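Local coordinates for protein plasmodium falciparum gamete antigen 27/25 (Plasmodium falciparum, PDB 1N81) that is essential for the parasite's sexual development as a gametocyte protein, and may dimerise, although its molecular function is not established, at residues S82-S87 / W107-V112. Residues are numbered along the deposited sequence; the frame is centred on the assembly and turned at random.
Sequences SDRLIS and WVEQRV
Arg84 and Glu109 reach for each other from opposite directions and meet in a bidentate, side-on salt bridge, each through an outstretched chain. The separation of their backbones shows how much of the gap the side chains bridge: Arg84 CA and Glu109 CA are the nearest such pair across the segments, yet stand 10.7 Å apart. Glu109 sets its CG anti to the backbone N (chi1 -174°) and stays extended beyond it, which carries the carboxylate well clear of its own helix; the Arg84 chain runs straight from CG to NE. Two roughly parallel bonds close the bridge. Arg84 NE donates to Glu109 OE2 at 2.8 Å, with an almost linear N-H...O angle of 172°, while Arg84 NH2 gives a somewhat more bent bond of 2.7 Å to Glu109 OE1. Both oxygens lie near the guanidinium plane, so the arginine presents its edge. The reverse does not hold: the planes are turned 46° apart, and both nitrogens approach from above the carboxylate plane. In this all-helical fold the pair ties helix 71-89 to helix 96-122, and only 92 Å² is buried between the two segments, as expected when a single pair of long side chains spans them. Both residues are buried, and each residue has a second ionic partner: Arg84 NH1 forms a salt bridge with Glu22 of helix 13-35, and Glu109 OE2 forms another with Arg165 of helix 156-173. Four alternating charges thus link four helices, an arrangement that would probably offset the cost of burying them and keep both central groups ionised. The side chains of Arg84 and Glu109 both touch Phe23 of helix 13-35, while Glu109 also touches Ile166 of helix 156-173.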
loop_
_atom_site.group_PDB
_atom_site.type_symbol
_atom_site.label_atom_id
_atom_site.label_comp_id
_atom_site.label_asym_id
_atom_site.label_seq_id
_atom_site.Cartn_x
_atom_site.Cartn_y
_atom_site.Cartn_z
ATOM N N SER A 82 -7.905 -2.730 6.323
ATOM C CA SER A 82 -8.859 -3.717 6.811
ATOM C C SER A 82 -8.914 -4.895 5.833
ATOM O O SER A 82 -8.940 -6.048 6.252
ATOM C CB SER A 82 -10.254 -3.104 6.980
ATOM O OG SER A 82 -11.103 -4.063 7.589
ATOM N N ASP A 83 -8.903 -4.626 4.534
ATOM C CA ASP A 83 -8.940 -5.748 3.610
ATOM C C ASP A 83 -7.727 -6.661 3.742
ATOM O O ASP A 83 -7.846 -7.872 3.593
ATOM C CB ASP A 83 -9.104 -5.258 2.173
ATOM C CG ASP A 83 -10.488 -4.641 1.930
ATOM O OD1 ASP A 83 -11.390 -4.834 2.787
ATOM O OD2 ASP A 83 -10.680 -3.975 0.892
ATOM N N ARG A 84 -6.563 -6.088 4.039
ATOM C CA ARG A 84 -5.358 -6.895 4.195
ATOM C C ARG A 84 -5.497 -7.749 5.441
ATOM O O ARG A 84 -5.024 -8.881 5.455
ATOM C CB ARG A 84 -4.089 -6.027 4.294
ATOM C CG ARG A 84 -3.657 -5.364 2.970
ATOM C CD ARG A 84 -2.312 -4.625 3.135
ATOM N NE ARG A 84 -2.059 -3.808 1.955
ATOM C CZ ARG A 84 -2.362 -2.519 1.848
ATOM N NH1 ARG A 84 -2.920 -1.867 2.864
ATOM N NH2 ARG A 84 -2.131 -1.898 0.703
ATOM N N LEU A 85 -6.133 -7.210 6.486
ATOM C CA LEU A 85 -6.317 -7.976 7.727
ATOM C C LEU A 85 -7.113 -9.257 7.416
ATOM O O LEU A 85 -6.727 -10.363 7.811
ATOM C CB LEU A 85 -7.081 -7.149 8.761
ATOM C CG LEU A 85 -6.455 -5.793 9.128
ATOM C CD1 LEU A 85 -7.269 -5.151 10.225
ATOM C CD2 LEU A 85 -5.027 -5.958 9.562
ATOM N N ILE A 86 -8.216 -9.090 6.696
ATOM C CA ILE A 86 -9.074 -10.215 6.323
ATOM C C ILE A 86 -8.378 -11.158 5.325
ATOM O O ILE A 86 -8.549 -12.365 5.392
ATOM C CB ILE A 86 -10.416 -9.691 5.768
ATOM C CG1 ILE A 86 -11.228 -9.118 6.941
ATOM C CG2 ILE A 86 -11.172 -10.788 5.046
ATOM C CD1 ILE A 86 -12.514 -8.464 6.535
ATOM N N SER A 87 -7.553 -10.615 4.433
ATOM C CA SER A 87 -6.853 -11.448 3.465
ATOM C C SER A 87 -5.708 -12.273 4.074
ATOM O O SER A 87 -5.466 -13.416 3.667
ATOM C CB SER A 87 -6.292 -10.562 2.346
ATOM O OG SER A 87 -5.613 -11.328 1.362
ATOM N N TRP A 107 5.849 -5.952 2.303
ATOM C CA TRP A 107 7.025 -5.450 1.601
ATOM C C TRP A 107 6.843 -5.592 0.099
ATOM O O TRP A 107 7.116 -4.657 -0.663
ATOM C CB TRP A 107 8.256 -6.252 2.036
ATOM C CG TRP A 107 9.562 -5.754 1.559
ATOM C CD1 TRP A 107 10.422 -4.940 2.243
ATOM C CD2 TRP A 107 10.197 -6.028 0.281
ATOM N NE1 TRP A 107 11.546 -4.691 1.481
ATOM C CE2 TRP A 107 11.437 -5.344 0.284
ATOM C CE3 TRP A 107 9.839 -6.783 -0.839
ATOM C CZ2 TRP A 107 12.315 -5.380 -0.819
ATOM C CZ3 TRP A 107 10.706 -6.824 -1.929
ATOM C CH2 TRP A 107 11.936 -6.128 -1.910
ATOM N N VAL A 108 6.395 -6.773 -0.314
ATOM C CA VAL A 108 6.194 -7.056 -1.715
ATOM C C VAL A 108 5.207 -6.074 -2.345
ATOM O O VAL A 108 5.486 -5.480 -3.380
ATOM C CB VAL A 108 5.703 -8.493 -1.905
ATOM C CG1 VAL A 108 5.140 -8.678 -3.353
ATOM C CG2 VAL A 108 6.903 -9.481 -1.626
ATOM N N GLU A 109 4.072 -5.885 -1.692
ATOM C CA GLU A 109 3.052 -4.983 -2.193
ATOM C C GLU A 109 3.605 -3.550 -2.240
ATOM O O GLU A 109 3.445 -2.847 -3.255
ATOM C CB GLU A 109 1.790 -5.061 -1.313
ATOM C CG GLU A 109 0.615 -4.247 -1.866
ATOM C CD GLU A 109 -0.662 -4.386 -1.048
ATOM O OE1 GLU A 109 -1.614 -3.637 -1.334
ATOM O OE2 GLU A 109 -0.734 -5.232 -0.127
ATOM N N GLN A 110 4.289 -3.124 -1.181
ATOM C CA GLN A 110 4.817 -1.759 -1.177
ATOM C C GLN A 110 5.862 -1.555 -2.294
ATOM O O GLN A 110 5.851 -0.537 -3.016
ATOM C CB GLN A 110 5.379 -1.384 0.200
ATOM C CG GLN A 110 5.822 0.060 0.247
ATOM C CD GLN A 110 6.190 0.535 1.627
ATOM O OE1 GLN A 110 6.348 -0.254 2.546
ATOM N NE2 GLN A 110 6.333 1.839 1.776
ATOM N N ARG A 111 6.728 -2.544 -2.480
ATOM C CA ARG A 111 7.698 -2.471 -3.562
ATOM C C ARG A 111 7.052 -2.432 -4.978
ATOM O O ARG A 111 7.532 -1.726 -5.867
ATOM C CB ARG A 111 8.621 -3.671 -3.517
ATOM C CG ARG A 111 9.602 -3.713 -4.636
ATOM C CD ARG A 111 10.551 -2.510 -4.610
ATOM N NE ARG A 111 11.819 -2.832 -5.268
ATOM C CZ ARG A 111 12.968 -3.072 -4.631
ATOM N NH1 ARG A 111 13.023 -3.021 -3.309
ATOM N NH2 ARG A 111 14.066 -3.359 -5.321
ATOM N N VAL A 112 6.005 -3.213 -5.210
ATOM C CA VAL A 112 5.398 -3.189 -6.535
ATOM C C VAL A 112 4.771 -1.802 -6.761
ATOM O O VAL A 112 4.947 -1.213 -7.838
ATOM C CB VAL A 112 4.372 -4.309 -6.724
ATOM C CG1 VAL A 112 3.619 -4.119 -8.041
ATOM C CG2 VAL A 112 5.100 -5.635 -6.765
#